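Local coordinates for NANS (YJHS), A 9-O-acetyl N-acetylneuraminic acid esterase (Escherichia coli O157:H7 EDL933, PDB 3PT5), which removes the 9-O-acetyl group from 9-O-acetyl-N-acetylneuraminic acid as an SGNH-family esterase, probably supporting bacterial growth on this host sialic acid, at residues H206-V211 with N260-I265; A213-L218 with A231-G236. One frame throughout, in Å; residues are numbered along the deposited sequence.

Interaction 1. Residues H206-V211 with N260-I265; sequences HFNHMV and NILANI
Two N-H donors grip OD1 of Asn208. One is ND2 of Asn260, at 2.9 Å from that oxygen and with a nearly straight N-H...O angle of 160°; the other is ND2 of Asn256. The two residues Asn208 and Asn260 meet tip to tip with their amides turned 44° apart, and the Asn260 nitrogen sits somewhat above the carbonyl plane of Asn208, off its lone pairs. A second hydrogen bond, to Asn256 O, helps hold the Asn260 amide. Asn260 OD1 accepts from Leu262 N at 2.8 Å, along a lone pair, which closes an Asx turn in the loop. On the other branch of Asn208, ND2 donates to a water that also accepts from Ile261 N, while CG1 of Ile261 lies 3.4 Å from Asn208 ND2.

Beside this polar cluster the contact is apolar. Leu262 and Val211 run past each other in opposite directions, Leu262 CD1 lying 3.6 Å from Asn208 O and 3.9 Å from Val211 CB. Val211 CG1, anti to its backbone N, meets Ile265 CD1 tip to tip at 4.1 Å. Phe207 turns its ring edge to Asn260 ND2, and CG2 of Val211 covers one ring face.

The contact joins helix 203-218 to the loop that follows helix 247-253 and leads into edge strand 265-268; Phe207 and Val211 also reach strand 233-236, at Cys235 and Trp233.

Interaction 2. Residues A213-L218 with A231-G236; sequences AFRRDL and APWFCG
Trp233 drives the edge of its indole into the face of Phe214, a T-shaped pair with the ring planes at 90° and centroids 5.3 Å apart. The leading atom, Trp233 CZ2, comes to 3.7 Å from Phe214 CG, offset toward the rim. Leu218 CD2 lies over the centre of the opposite face, so the phenyl ring is sandwiched. Phe214 reaches the strand with its CG anti to the backbone N (chi1 -178°).

One helix residue on, Arg215 stretches an extended chain across to the carbonyl of Ala231, and NH2 donates to Ala231 O at 2.9 Å. This bond is bent, with an N-H...O angle of 146°, and the nitrogen stands above the carbonyl plane. A single water ties the cluster together: it accepts from Trp233 NE1 at 2.9 Å and from Arg215 NE at 3.2 Å, and donates to Ala231 O at 2.8 Å. The indole N-H is thereby satisfied within a buried contact, and the water, with the Phe214 face, helps set the orientation of the ring. The guanidinium is also held by a hydrogen bond from NH1 to Ala263 O.

Helix 203-218 thus packs on one side of the mixed, largely parallel sheet at strand 233-236, with Phe214 also touching Val186 of strand 182-189 and Leu167 and Val168 of helix 162-176. Pro232 and Phe234 instead meet helix 315-335.

In the fold
Interactions 1 and 2 follow one another along helix 203-218, their centres about 8 Å apart. In chain order the helix supplies 206-211 and then 213-218; segment 231-236 comes next, and 260-265 last, so the chain span of interaction 2 falls within that of interaction 1. The two meet at Arg215, which reaches both segment 231-236 and segment 260-265, and at Trp233, whose backbone N is 3.1 Å from Asn264 O where strands 233-236 and 265-268 begin to pair. One helix therefore packs on strand 233-236, on the start of strand 265-268 and on the loop that leads into it, consistent with the layered alpha/beta/alpha fold of SGNH hydrolases.

Interaction 1. Residues H206-V211 with N260-I265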
# COMPACT_ATOMS: atom_id res chain seq x y z
N HIS A 206 5.56 6.46 -18.63
CA HIS A 206 4.18 6.20 -18.20
C HIS A 206 3.95 6.64 -16.77
O HIS A 206 2.95 7.30 -16.47
CB HIS A 206 3.79 4.72 -18.33
CG HIS A 206 3.55 4.28 -19.74
ND1 HIS A 206 3.93 3.04 -20.21
CD2 HIS A 206 2.98 4.91 -20.79
CE1 HIS A 206 3.61 2.93 -21.48
NE2 HIS A 206 3.03 4.05 -21.86
N PHE A 207 4.89 6.27 -15.90
CA PHE A 207 4.83 6.68 -14.49
C PHE A 207 4.89 8.20 -14.35
O PHE A 207 4.04 8.79 -13.66
CB PHE A 207 5.98 6.03 -13.70
CG PHE A 207 6.08 6.52 -12.28
CD1 PHE A 207 5.18 6.07 -11.31
CD2 PHE A 207 7.04 7.46 -11.92
CE1 PHE A 207 5.27 6.53 -10.00
CE2 PHE A 207 7.13 7.95 -10.58
CZ PHE A 207 6.26 7.48 -9.64
N ASN A 208 5.86 8.83 -15.01
CA ASN A 208 5.99 10.29 -14.90
C ASN A 208 4.74 10.99 -15.37
O ASN A 208 4.29 11.93 -14.74
CB ASN A 208 7.18 10.80 -15.69
CG ASN A 208 8.50 10.51 -15.02
OD1 ASN A 208 8.62 9.63 -14.16
ND2 ASN A 208 9.52 11.27 -15.38
N HIS A 209 4.15 10.51 -16.47
CA HIS A 209 2.94 11.14 -16.98
C HIS A 209 1.77 11.02 -16.01
O HIS A 209 0.96 11.94 -15.85
CB HIS A 209 2.59 10.56 -18.36
CG HIS A 209 3.53 11.00 -19.44
ND1 HIS A 209 3.77 10.25 -20.57
CD2 HIS A 209 4.29 12.12 -19.56
CE1 HIS A 209 4.64 10.88 -21.34
NE2 HIS A 209 4.96 12.02 -20.76
N MET A 210 1.70 9.88 -15.32
CA MET A 210 0.63 9.67 -14.34
C MET A 210 0.80 10.55 -13.10
O MET A 210 -0.17 11.07 -12.54
CB MET A 210 0.55 8.20 -13.95
CG MET A 210 -0.77 7.88 -13.36
SD MET A 210 -0.98 6.18 -12.77
CE MET A 210 0.03 6.21 -11.29
N VAL A 211 2.04 10.69 -12.65
CA VAL A 211 2.32 11.59 -11.54
C VAL A 211 1.97 13.04 -11.92
O VAL A 211 1.34 13.73 -11.14
CB VAL A 211 3.77 11.52 -11.09
CG1 VAL A 211 4.02 12.54 -10.02
CG2 VAL A 211 4.10 10.12 -10.57
N ASN A 260 14.48 10.80 -10.83
CA ASN A 260 13.35 11.33 -11.57
C ASN A 260 13.51 12.81 -11.95
O ASN A 260 14.10 13.59 -11.19
CB ASN A 260 12.08 11.12 -10.75
CG ASN A 260 10.87 11.02 -11.61
OD1 ASN A 260 10.32 12.02 -12.04
ND2 ASN A 260 10.46 9.80 -11.92
N ILE A 261 12.96 13.19 -13.10
CA ILE A 261 12.97 14.60 -13.53
C ILE A 261 11.94 15.44 -12.77
O ILE A 261 12.09 16.65 -12.65
CB ILE A 261 12.76 14.76 -15.06
CG1 ILE A 261 11.48 14.09 -15.54
CG2 ILE A 261 13.97 14.21 -15.81
CD1 ILE A 261 10.31 15.02 -15.76
N LEU A 262 10.93 14.78 -12.20
CA LEU A 262 9.91 15.49 -11.44
C LEU A 262 10.34 15.79 -9.99
O LEU A 262 11.16 15.07 -9.40
CB LEU A 262 8.61 14.68 -11.41
CG LEU A 262 7.98 14.34 -12.76
CD1 LEU A 262 6.80 13.37 -12.62
CD2 LEU A 262 7.56 15.63 -13.49
N ALA A 263 9.78 16.86 -9.43
CA ALA A 263 10.06 17.24 -8.05
C ALA A 263 9.40 16.25 -7.08
O ALA A 263 8.33 15.70 -7.37
CB ALA A 263 9.53 18.66 -7.79
N ASN A 264 10.06 16.04 -5.94
CA ASN A 264 9.46 15.36 -4.80
C ASN A 264 9.10 13.92 -5.08
O ASN A 264 8.04 13.45 -4.69
CB ASN A 264 8.28 16.16 -4.26
CG ASN A 264 8.69 17.53 -3.75
OD1 ASN A 264 9.85 17.73 -3.34
ND2 ASN A 264 7.76 18.47 -3.76
N ILE A 265 10.01 13.23 -5.74
CA ILE A 265 9.89 11.80 -5.92
C ILE A 265 10.96 11.23 -5.01
O ILE A 265 12.16 11.43 -5.26
CB ILE A 265 10.08 11.37 -7.41
CG1 ILE A 265 9.12 12.14 -8.34
CG2 ILE A 265 9.96 9.82 -7.55
CD1 ILE A 265 7.62 11.84 -8.19
O HOH W 1 12.33 10.98 -14.76

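Interaction 2. Residues A213-L218 with A231-G236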
# COMPACT_ATOMS: atom_id res chain seq x y z
N ALA A 213 -0.26 13.99 -14.12
CA ALA A 213 -1.73 14.05 -14.22
C ALA A 213 -2.37 14.12 -12.83
O ALA A 213 -3.29 14.90 -12.60
CB ALA A 213 -2.27 12.85 -15.01
N PHE A 214 -1.86 13.31 -11.91
CA PHE A 214 -2.31 13.31 -10.53
C PHE A 214 -2.19 14.73 -9.93
O PHE A 214 -3.12 15.24 -9.29
CB PHE A 214 -1.49 12.28 -9.72
CG PHE A 214 -1.90 12.16 -8.27
CD1 PHE A 214 -2.93 11.31 -7.88
CD2 PHE A 214 -1.20 12.86 -7.26
CE1 PHE A 214 -3.31 11.17 -6.53
CE2 PHE A 214 -1.56 12.74 -5.91
CZ PHE A 214 -2.61 11.88 -5.53
N ARG A 215 -1.04 15.35 -10.13
CA ARG A 215 -0.76 16.68 -9.57
C ARG A 215 -1.65 17.76 -10.18
O ARG A 215 -2.16 18.62 -9.45
CB ARG A 215 0.73 17.01 -9.70
CG ARG A 215 1.56 16.13 -8.79
CD ARG A 215 3.07 16.30 -8.98
NE ARG A 215 3.77 15.59 -7.91
CZ ARG A 215 5.09 15.44 -7.78
NH1 ARG A 215 5.96 15.95 -8.65
NH2 ARG A 215 5.55 14.75 -6.73
N ARG A 216 -1.90 17.68 -11.49
CA ARG A 216 -2.83 18.59 -12.16
C ARG A 216 -4.22 18.40 -11.54
O ARG A 216 -4.86 19.38 -11.14
CB ARG A 216 -2.88 18.35 -13.68
CG ARG A 216 -1.62 18.80 -14.42
CD ARG A 216 -1.80 18.83 -15.94
NE ARG A 216 -1.98 17.49 -16.51
CZ ARG A 216 -1.00 16.69 -16.92
NH1 ARG A 216 0.27 17.08 -16.84
NH2 ARG A 216 -1.28 15.50 -17.43
N ASP A 217 -4.65 17.15 -11.39
CA ASP A 217 -5.99 16.83 -10.91
C ASP A 217 -6.27 17.15 -9.43
O ASP A 217 -7.43 17.27 -9.02
CB ASP A 217 -6.34 15.35 -11.21
CG ASP A 217 -6.57 15.09 -12.69
OD1 ASP A 217 -6.75 16.05 -13.46
OD2 ASP A 217 -6.56 13.91 -13.10
N LEU A 218 -5.21 17.29 -8.62
CA LEU A 218 -5.35 17.55 -7.19
C LEU A 218 -4.97 18.99 -6.82
O LEU A 218 -5.27 19.44 -5.71
CB LEU A 218 -4.50 16.56 -6.37
CG LEU A 218 -5.10 15.19 -6.05
CD1 LEU A 218 -6.32 15.37 -5.16
CD2 LEU A 218 -5.46 14.40 -7.31
N ALA A 231 2.78 17.26 -4.32
CA ALA A 231 2.75 16.41 -3.13
C ALA A 231 3.75 15.26 -3.35
O ALA A 231 3.81 14.71 -4.45
CB ALA A 231 1.35 15.89 -2.88
N PRO A 232 4.54 14.92 -2.31
CA PRO A 232 5.52 13.85 -2.45
C PRO A 232 4.93 12.47 -2.76
O PRO A 232 3.90 12.06 -2.21
CB PRO A 232 6.21 13.81 -1.08
CG PRO A 232 5.23 14.37 -0.13
CD PRO A 232 4.44 15.40 -0.92
N TRP A 233 5.64 11.78 -3.63
CA TRP A 233 5.46 10.36 -3.88
C TRP A 233 6.66 9.65 -3.26
O TRP A 233 7.78 9.83 -3.70
CB TRP A 233 5.38 10.04 -5.38
CG TRP A 233 4.06 10.41 -5.94
CD1 TRP A 233 3.46 11.63 -5.86
CD2 TRP A 233 3.17 9.57 -6.70
NE1 TRP A 233 2.25 11.62 -6.50
CE2 TRP A 233 2.04 10.36 -7.03
CE3 TRP A 233 3.21 8.23 -7.12
CZ2 TRP A 233 0.94 9.85 -7.76
CZ3 TRP A 233 2.12 7.73 -7.86
CH2 TRP A 233 1.02 8.54 -8.17
N PHE A 234 6.38 8.85 -2.25
CA PHE A 234 7.37 8.01 -1.60
C PHE A 234 7.34 6.66 -2.28
O PHE A 234 6.38 5.89 -2.15
CB PHE A 234 7.07 7.89 -0.12
CG PHE A 234 7.04 9.21 0.57
CD1 PHE A 234 8.23 9.82 0.98
CD2 PHE A 234 5.83 9.86 0.75
CE1 PHE A 234 8.20 11.08 1.62
CE2 PHE A 234 5.78 11.11 1.38
CZ PHE A 234 6.97 11.72 1.80
N CYS A 235 8.36 6.43 -3.10
CA CYS A 235 8.33 5.27 -3.99
C CYS A 235 9.22 4.19 -3.39
O CYS A 235 10.43 4.38 -3.22
CB CYS A 235 8.82 5.68 -5.38
SG CYS A 235 7.79 6.91 -6.13
N GLY A 236 8.63 3.06 -3.04
CA GLY A 236 9.36 2.01 -2.37
C GLY A 236 10.03 1.03 -3.31
O GLY A 236 9.60 0.80 -4.44
O HOH W 2 1.49 14.41 -6.02